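Alkaline phosphatase D (Bacillus subtilis, PDB 2YEQ) hydrolyses phosphate esters, acting as a secreted alkaline phosphatase and phosphodiesterase with iron and calcium in its active site. Local coordinates at residues E394-V406 with S474-K486. Sequence-based numbering, arbitrary orientation.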
ATOM      1  N   GLU A 394      -6.654  12.439 -23.504  1.00 36.34           N
ATOM      2  CA  GLU A 394      -7.857  12.486 -24.334  1.00 35.34           C
ATOM      3  C   GLU A 394      -7.667  11.814 -25.713  1.00 30.91           C
ATOM      4  O   GLU A 394      -8.630  11.612 -26.436  1.00 32.87           O
ATOM      5  CB  GLU A 394      -8.283  13.950 -24.513  1.00 43.64           C
ATOM      6  CG  GLU A 394      -8.568  14.696 -23.205  1.00 54.61           C
ATOM      7  CD  GLU A 394     -10.041  14.854 -22.946  1.00 70.38           C
ATOM      8  OE1 GLU A 394     -10.630  15.799 -23.523  1.00 70.78           O
ATOM      9  OE2 GLU A 394     -10.603  14.024 -22.187  1.00 82.71           O
ATOM     10  N   LYS A 395      -6.436  11.446 -26.059  1.00 30.22           N
ATOM     11  CA  LYS A 395      -6.132  10.897 -27.389  1.00 30.34           C
ATOM     12  C   LYS A 395      -5.494   9.507 -27.320  1.00 28.69           C
ATOM     13  O   LYS A 395      -4.313   9.358 -26.946  1.00 27.26           O
ATOM     14  CB  LYS A 395      -5.165  11.808 -28.134  1.00 32.15           C
ATOM     15  CG  LYS A 395      -5.634  13.211 -28.394  1.00 35.09           C
ATOM     16  CD  LYS A 395      -4.479  14.093 -28.911  1.00 36.79           C
ATOM     17  CE  LYS A 395      -3.964  13.645 -30.259  1.00 41.85           C
ATOM     18  NZ  LYS A 395      -3.080  14.685 -30.854  1.00 42.17           N
ATOM     19  N   THR A 396      -6.247   8.491 -27.710  1.00 30.14           N
ATOM     20  CA  THR A 396      -5.672   7.154 -27.831  1.00 34.14           C
ATOM     21  C   THR A 396      -4.660   7.055 -28.973  1.00 35.16           C
ATOM     22  O   THR A 396      -3.849   6.137 -29.007  1.00 34.90           O
ATOM     23  CB  THR A 396      -6.746   6.080 -27.999  1.00 37.08           C
ATOM     24  OG1 THR A 396      -7.645   6.464 -29.032  1.00 43.56           O
ATOM     25  CG2 THR A 396      -7.528   5.892 -26.703  1.00 41.10           C
ATOM     26  N   SER A 397      -4.683   8.008 -29.896  1.00 33.01           N
ATOM     27  CA  SER A 397      -3.666   8.074 -30.926  1.00 33.55           C
ATOM     28  C   SER A 397      -2.336   8.618 -30.404  1.00 31.91           C
ATOM     29  O   SER A 397      -1.316   8.480 -31.065  1.00 30.40           O
ATOM     30  CB  SER A 397      -4.165   8.927 -32.099  1.00 39.16           C
ATOM     31  OG  SER A 397      -4.371  10.279 -31.718  1.00 44.77           O
ATOM     32  N   SER A 398      -2.319   9.268 -29.238  1.00 26.94           N
ATOM     33  CA  SER A 398      -1.070   9.856 -28.745  1.00 25.55           C
ATOM     34  C   SER A 398      -0.109   8.752 -28.277  1.00 25.01           C
ATOM     35  O   SER A 398      -0.488   7.619 -28.048  1.00 24.13           O
ATOM     36  CB  SER A 398      -1.311  10.848 -27.588  1.00 27.34           C
ATOM     37  OG  SER A 398      -2.175  10.264 -26.624  1.00 27.58           O
ATOM     38  N   LYS A 399       1.144   9.121 -28.135  1.00 24.77           N
ATOM     39  CA  LYS A 399       2.173   8.205 -27.737  1.00 29.03           C
ATOM     40  C   LYS A 399       1.935   7.615 -26.313  1.00 30.45           C
ATOM     41  O   LYS A 399       1.588   8.326 -25.359  1.00 24.91           O
ATOM     42  CB  LYS A 399       3.499   8.946 -27.768  1.00 32.80           C
ATOM     43  CG  LYS A 399       4.694   8.031 -27.631  1.00 39.36           C
ATOM     44  CD  LYS A 399       5.828   8.699 -26.900  1.00 40.32           C
ATOM     45  CE  LYS A 399       6.923   7.690 -26.557  1.00 44.26           C
ATOM     46  NZ  LYS A 399       8.270   8.308 -26.559  1.00 41.73           N
ATOM     47  N   ILE A 400       2.144   6.310 -26.191  1.00 28.74           N
ATOM     48  CA  ILE A 400       2.051   5.623 -24.904  1.00 25.78           C
ATOM     49  C   ILE A 400       3.362   5.786 -24.148  1.00 25.52           C
ATOM     50  O   ILE A 400       4.427   5.399 -24.634  1.00 26.16           O
ATOM     51  CB  ILE A 400       1.680   4.171 -25.082  1.00 24.40           C
ATOM     52  CG1 ILE A 400       0.238   4.084 -25.570  1.00 23.10           C
ATOM     53  CG2 ILE A 400       1.857   3.374 -23.751  1.00 22.21           C
ATOM     54  CD1 ILE A 400      -0.222   2.688 -25.930  1.00 23.75           C
ATOM     55  N   PHE A 401       3.311   6.429 -22.976  1.00 22.69           N
ATOM     56  CA  PHE A 401       4.514   6.614 -22.186  1.00 19.98           C
ATOM     57  C   PHE A 401       4.647   5.530 -21.104  1.00 19.95           C
ATOM     58  O   PHE A 401       5.680   5.423 -20.446  1.00 22.15           O
ATOM     59  CB  PHE A 401       4.622   8.039 -21.597  1.00 20.61           C
ATOM     60  CG  PHE A 401       3.651   8.343 -20.485  1.00 22.28           C
ATOM     61  CD1 PHE A 401       3.961   8.035 -19.167  1.00 23.89           C
ATOM     62  CD2 PHE A 401       2.459   8.999 -20.750  1.00 21.80           C
ATOM     63  CE1 PHE A 401       3.087   8.355 -18.139  1.00 24.21           C
ATOM     64  CE2 PHE A 401       1.583   9.327 -19.731  1.00 24.75           C
ATOM     65  CZ  PHE A 401       1.885   8.990 -18.422  1.00 24.00           C
ATOM     66  N   GLY A 402       3.615   4.738 -20.915  1.00 21.01           N
ATOM     67  CA  GLY A 402       3.676   3.717 -19.875  1.00 20.84           C
ATOM     68  C   GLY A 402       2.377   3.030 -19.625  1.00 19.17           C
ATOM     69  O   GLY A 402       1.491   3.020 -20.473  1.00 22.09           O
ATOM     70  N   ALA A 403       2.246   2.474 -18.425  1.00 20.22           N
ATOM     71  CA  ALA A 403       1.060   1.732 -18.030  1.00 19.34           C
ATOM     72  C   ALA A 403       0.777   1.930 -16.536  1.00 18.21           C
ATOM     73  O   ALA A 403       1.694   2.208 -15.772  1.00 16.36           O
ATOM     74  CB  ALA A 403       1.249   0.234 -18.298  1.00 20.21           C
ATOM     75  N   GLU A 404      -0.484   1.766 -16.165  1.00 18.04           N
ATOM     76  CA  GLU A 404      -0.909   1.765 -14.763  1.00 19.95           C
ATOM     77  C   GLU A 404      -1.523   0.425 -14.407  1.00 18.03           C
ATOM     78  O   GLU A 404      -2.413  -0.051 -15.095  1.00 18.18           O
ATOM     79  CB  GLU A 404      -1.958   2.866 -14.485  1.00 19.69           C
ATOM     80  CG  GLU A 404      -2.358   2.914 -12.999  1.00 20.43           C
ATOM     81  CD  GLU A 404      -3.382   3.997 -12.611  1.00 24.46           C
ATOM     82  OE1 GLU A 404      -4.181   4.463 -13.475  1.00 23.39           O
ATOM     83  OE2 GLU A 404      -3.415   4.316 -11.387  1.00 21.31           O
ATOM     84  N   PHE A 405      -1.057  -0.161 -13.301  1.00 18.68           N
ATOM     85  CA  PHE A 405      -1.672  -1.339 -12.719  1.00 17.41           C
ATOM     86  C   PHE A 405      -2.289  -0.969 -11.382  1.00 17.81           C
ATOM     87  O   PHE A 405      -1.568  -0.670 -10.419  1.00 18.73           O
ATOM     88  CB  PHE A 405      -0.591  -2.414 -12.527  1.00 18.74           C
ATOM     89  CG  PHE A 405       0.093  -2.770 -13.818  1.00 18.39           C
ATOM     90  CD1 PHE A 405      -0.624  -3.412 -14.814  1.00 20.23           C
ATOM     91  CD2 PHE A 405       1.382  -2.404 -14.065  1.00 19.08           C
ATOM     92  CE1 PHE A 405      -0.032  -3.715 -16.052  1.00 20.56           C
ATOM     93  CE2 PHE A 405       2.001  -2.706 -15.335  1.00 20.84           C
ATOM     94  CZ  PHE A 405       1.266  -3.358 -16.303  1.00 18.43           C
ATOM     95  N   VAL A 406      -3.609  -0.997 -11.341  1.00 16.44           N
ATOM     96  CA  VAL A 406      -4.373  -0.705 -10.154  1.00 17.02           C
ATOM     97  C   VAL A 406      -4.719  -2.031  -9.509  1.00 17.20           C
ATOM     98  O   VAL A 406      -5.417  -2.858 -10.073  1.00 17.65           O
ATOM     99  CB  VAL A 406      -5.687   0.036 -10.484  1.00 16.80           C
ATOM    100  CG1 VAL A 406      -6.496   0.359  -9.205  1.00 17.15           C
ATOM    101  CG2 VAL A 406      -5.383   1.326 -11.317  1.00 17.02           C
ATOM    102  N   SER A 474      -3.270 -11.734 -16.983  1.00 20.20           N
ATOM    103  CA  SER A 474      -1.890 -11.338 -17.036  1.00 19.94           C
ATOM    104  C   SER A 474      -1.692 -10.409 -18.232  1.00 21.57           C
ATOM    105  O   SER A 474      -2.221 -10.678 -19.339  1.00 21.40           O
ATOM    106  CB  SER A 474      -1.001 -12.580 -17.145  1.00 24.55           C
ATOM    107  OG  SER A 474       0.372 -12.207 -17.301  1.00 28.98           O
ATOM    108  N   PHE A 475      -0.944  -9.325 -18.013  1.00 20.78           N
ATOM    109  CA  PHE A 475      -0.678  -8.315 -19.046  1.00 20.39           C
ATOM    110  C   PHE A 475       0.787  -8.095 -19.132  1.00 20.25           C
ATOM    111  O   PHE A 475       1.494  -8.142 -18.118  1.00 22.07           O
ATOM    112  CB  PHE A 475      -1.411  -6.991 -18.732  1.00 21.99           C
ATOM    113  CG  PHE A 475      -2.904  -7.103 -18.796  1.00 21.56           C
ATOM    114  CD1 PHE A 475      -3.635  -7.470 -17.682  1.00 22.20           C
ATOM    115  CD2 PHE A 475      -3.579  -6.840 -19.968  1.00 23.73           C
ATOM    116  CE1 PHE A 475      -5.002  -7.595 -17.748  1.00 22.93           C
ATOM    117  CE2 PHE A 475      -4.946  -6.941 -20.031  1.00 22.44           C
ATOM    118  CZ  PHE A 475      -5.660  -7.341 -18.935  1.00 22.74           C
ATOM    119  N   VAL A 476       1.278  -7.888 -20.350  1.00 20.23           N
ATOM    120  CA  VAL A 476       2.644  -7.488 -20.553  1.00 19.86           C
ATOM    121  C   VAL A 476       2.726  -6.132 -21.270  1.00 19.23           C
ATOM    122  O   VAL A 476       1.909  -5.843 -22.128  1.00 19.11           O
ATOM    123  CB  VAL A 476       3.385  -8.557 -21.382  1.00 22.75           C
ATOM    124  CG1 VAL A 476       4.747  -8.053 -21.769  1.00 24.62           C
ATOM    125  CG2 VAL A 476       3.513  -9.826 -20.591  1.00 21.28           C
ATOM    126  N   TYR A 477       3.713  -5.314 -20.903  1.00 21.21           N
ATOM    127  CA  TYR A 477       3.968  -4.045 -21.577  1.00 22.79           C
ATOM    128  C   TYR A 477       5.387  -4.094 -22.054  1.00 23.69           C
ATOM    129  O   TYR A 477       6.295  -4.431 -21.294  1.00 24.67           O
ATOM    130  CB  TYR A 477       3.721  -2.834 -20.645  1.00 25.30           C
ATOM    131  CG  TYR A 477       4.155  -1.491 -21.209  1.00 25.56           C
ATOM    132  CD1 TYR A 477       3.491  -0.912 -22.277  1.00 32.10           C
ATOM    133  CD2 TYR A 477       5.245  -0.817 -20.690  1.00 29.42           C
ATOM    134  CE1 TYR A 477       3.903   0.327 -22.811  1.00 32.85           C
ATOM    135  CE2 TYR A 477       5.647   0.428 -21.197  1.00 30.03           C
ATOM    136  CZ  TYR A 477       4.964   0.991 -22.252  1.00 28.73           C
ATOM    137  OH  TYR A 477       5.384   2.198 -22.762  1.00 30.05           O
ATOM    138  N   GLN A 478       5.597  -3.750 -23.317  1.00 27.78           N
ATOM    139  CA  GLN A 478       6.915  -3.835 -23.921  1.00 31.95           C
ATOM    140  C   GLN A 478       7.482  -2.545 -24.505  1.00 34.60           C
ATOM    141  O   GLN A 478       8.356  -2.602 -25.358  1.00 39.55           O
ATOM    142  CB  GLN A 478       6.882  -4.903 -24.999  1.00 34.77           C
ATOM    143  CG  GLN A 478       6.765  -6.269 -24.439  1.00 37.98           C
ATOM    144  CD  GLN A 478       6.589  -7.342 -25.499  1.00 45.05           C
ATOM    145  OE1 GLN A 478       6.299  -7.058 -26.664  1.00 50.51           O
ATOM    146  NE2 GLN A 478       6.747  -8.590 -25.088  1.00 45.93           N
ATOM    147  N   LYS A 479       7.050  -1.391 -24.027  1.00 37.23           N
ATOM    148  CA  LYS A 479       7.683  -0.128 -24.430  1.00 40.95           C
ATOM    149  C   LYS A 479       7.544   0.095 -25.939  1.00 41.75           C
ATOM    150  O   LYS A 479       8.517   0.314 -26.653  1.00 39.96           O
ATOM    151  CB  LYS A 479       9.164  -0.083 -24.028  1.00 39.02           C
ATOM    152  CG  LYS A 479       9.445  -0.404 -22.566  1.00 40.35           C
ATOM    153  CD  LYS A 479      10.795   0.168 -22.134  1.00 38.29           C
ATOM    154  CE  LYS A 479      11.552  -0.764 -21.229  1.00 38.10           C
ATOM    155  NZ  LYS A 479      12.931  -0.308 -20.998  1.00 35.40           N
ATOM    156  N   ASP A 480       6.320  -0.008 -26.415  1.00 45.22           N
ATOM    157  CA  ASP A 480       6.007   0.310 -27.791  1.00 44.90           C
ATOM    158  C   ASP A 480       4.559   0.738 -27.818  1.00 43.49           C
ATOM    159  O   ASP A 480       3.845   0.633 -26.792  1.00 49.02           O
ATOM    160  CB  ASP A 480       6.294  -0.878 -28.733  1.00 46.84           C
ATOM    161  CG  ASP A 480       5.513  -2.159 -28.374  1.00 47.53           C
ATOM    162  OD1 ASP A 480       4.367  -2.097 -27.891  1.00 47.75           O
ATOM    163  OD2 ASP A 480       6.044  -3.266 -28.622  1.00 47.42           O
ATOM    164  N   GLN A 481       4.133   1.214 -28.976  1.00 39.62           N
ATOM    165  CA  GLN A 481       2.849   1.875 -29.125  1.00 37.41           C
ATOM    166  C   GLN A 481       1.702   0.910 -29.083  1.00 33.32           C
ATOM    167  O   GLN A 481       0.546   1.318 -29.092  1.00 44.59           O
ATOM    168  CB  GLN A 481       2.818   2.684 -30.428  1.00 41.45           C
ATOM    169  CG  GLN A 481       1.595   3.614 -30.607  1.00 41.33           C
ATOM    170  CD  GLN A 481       1.408   4.601 -29.466  1.00 40.30           C
ATOM    171  OE1 GLN A 481       0.288   5.054 -29.216  1.00 45.00           O
ATOM    172  NE2 GLN A 481       2.504   4.951 -28.783  1.00 30.27           N
ATOM    173  N   THR A 482       1.985  -0.381 -28.989  1.00 33.26           N
ATOM    174  CA  THR A 482       0.885  -1.332 -28.854  1.00 32.84           C
ATOM    175  C   THR A 482       0.398  -1.386 -27.384  1.00 28.32           C
ATOM    176  O   THR A 482      -0.715  -1.797 -27.122  1.00 32.92           O
ATOM    177  CB  THR A 482       1.269  -2.728 -29.408  1.00 37.34           C
ATOM    178  OG1 THR A 482       2.040  -3.435 -28.437  1.00 46.21           O
ATOM    179  CG2 THR A 482       2.096  -2.580 -30.701  1.00 35.20           C
ATOM    180  N   GLY A 483       1.215  -0.937 -26.440  1.00 28.28           N
ATOM    181  CA  GLY A 483       0.765  -0.841 -25.032  1.00 30.93           C
ATOM    182  C   GLY A 483       0.581  -2.207 -24.387  1.00 30.56           C
ATOM    183  O   GLY A 483       1.327  -3.152 -24.703  1.00 28.02           O
ATOM    184  N   LEU A 484      -0.447  -2.336 -23.552  1.00 28.43           N
ATOM    185  CA  LEU A 484      -0.654  -3.541 -22.750  1.00 25.01           C
ATOM    186  C   LEU A 484      -1.215  -4.676 -23.613  1.00 28.50           C
ATOM    187  O   LEU A 484      -2.179  -4.480 -24.360  1.00 26.00           O
ATOM    188  CB  LEU A 484      -1.638  -3.292 -21.605  1.00 24.83           C
ATOM    189  CG  LEU A 484      -1.154  -2.422 -20.434  1.00 22.18           C
ATOM    190  CD1 LEU A 484      -2.347  -2.104 -19.498  1.00 21.80           C
ATOM    191  CD2 LEU A 484      -0.011  -3.074 -19.666  1.00 20.62           C
ATOM    192  N   ARG A 485      -0.638  -5.864 -23.463  1.00 26.01           N
ATOM    193  CA  ARG A 485      -1.114  -7.066 -24.156  1.00 27.15           C
ATOM    194  C   ARG A 485      -1.543  -8.110 -23.152  1.00 22.74           C
ATOM    195  O   ARG A 485      -0.776  -8.446 -22.269  1.00 21.72           O
ATOM    196  CB  ARG A 485       0.023  -7.644 -24.987  1.00 33.01           C
ATOM    197  CG  ARG A 485       0.348  -6.860 -26.230  1.00 45.84           C
ATOM    198  CD  ARG A 485       1.149  -7.728 -27.214  1.00 62.18           C
ATOM    199  NE  ARG A 485       2.080  -6.954 -28.040  1.00 75.70           N
ATOM    200  CZ  ARG A 485       3.134  -6.278 -27.580  1.00 80.52           C
ATOM    201  NH1 ARG A 485       3.422  -6.249 -26.279  1.00 84.87           N
ATOM    202  NH2 ARG A 485       3.904  -5.609 -28.433  1.00 85.15           N
ATOM    203  N   LYS A 486      -2.760  -8.611 -23.290  1.00 22.24           N
ATOM    204  CA  LYS A 486      -3.301  -9.613 -22.397  1.00 25.40           C
ATOM    205  C   LYS A 486      -2.749 -10.964 -22.816  1.00 28.65           C
ATOM    206  O   LYS A 486      -3.037 -11.409 -23.919  1.00 25.44           O
ATOM    207  CB  LYS A 486      -4.826  -9.635 -22.478  1.00 27.02           C
ATOM    208  CG  LYS A 486      -5.481 -10.399 -21.348  1.00 31.49           C
ATOM    209  CD  LYS A 486      -6.970 -10.566 -21.556  1.00 36.40           C
ATOM    210  CE  LYS A 486      -7.732  -9.618 -20.697  1.00 41.41           C
ATOM    211  NZ  LYS A 486      -9.188  -9.727 -20.923  1.00 40.02           N
TER
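Ile400 leans against the turn end of the hairpin formed by strands 470-477 and 484-489, and its two branches part company there. CG2, anti to the backbone N, lies obliquely against the Tyr477 ring, 3.8 Å from Tyr477 CE1. The other branch runs toward the type I turn 480-483, where Ile400 CD1 rests 3.8 Å from Gly483 CA; a side chain at that glycine would run into the methyl. Replacing Ile400 with an alanine would probably leave a gap between the tyrosine ring and the turn, with Gly483 losing its apolar neighbour. Beside it the Gln481 side chain, bent at its second torsion, lies across the Ser398-Ile400 backbone.

The Tyr477 ring is sandwiched. Gly402 C sits over one face near the rim, while Lys479 N lies 3.5 Å above the centre of the other, and Gly483 CA meets the edge. CG anti to the backbone N (chi1 172°) sends this ring across toward Gly402.

Farther along, Leu484 CD2 fills the angle between Ala403 CB, 3.8 Å away, and the Phe405 ring, which it meets obliquely at 3.6 Å from CZ. Trp452 lies against that ring, its plane nearly parallel.

Within the turn, Asp480 OD1 accepts from Thr482 N, an Asx turn, and also from Thr482 OG1; OD2 pairs with Arg485. Strands 400-406 and 474-477 run roughly antiparallel (157°), their axes 8.8 Å apart at closest approach: this is face-to-face packing of two beta sheets, as in the calcineurin-like sandwich. Apolar side chains join the sheets, Asp480, Thr482 and Arg485 brace the hairpin, and the Tyr477 hydroxyl hydrogen-bonds it to the Asn372 carbonyl.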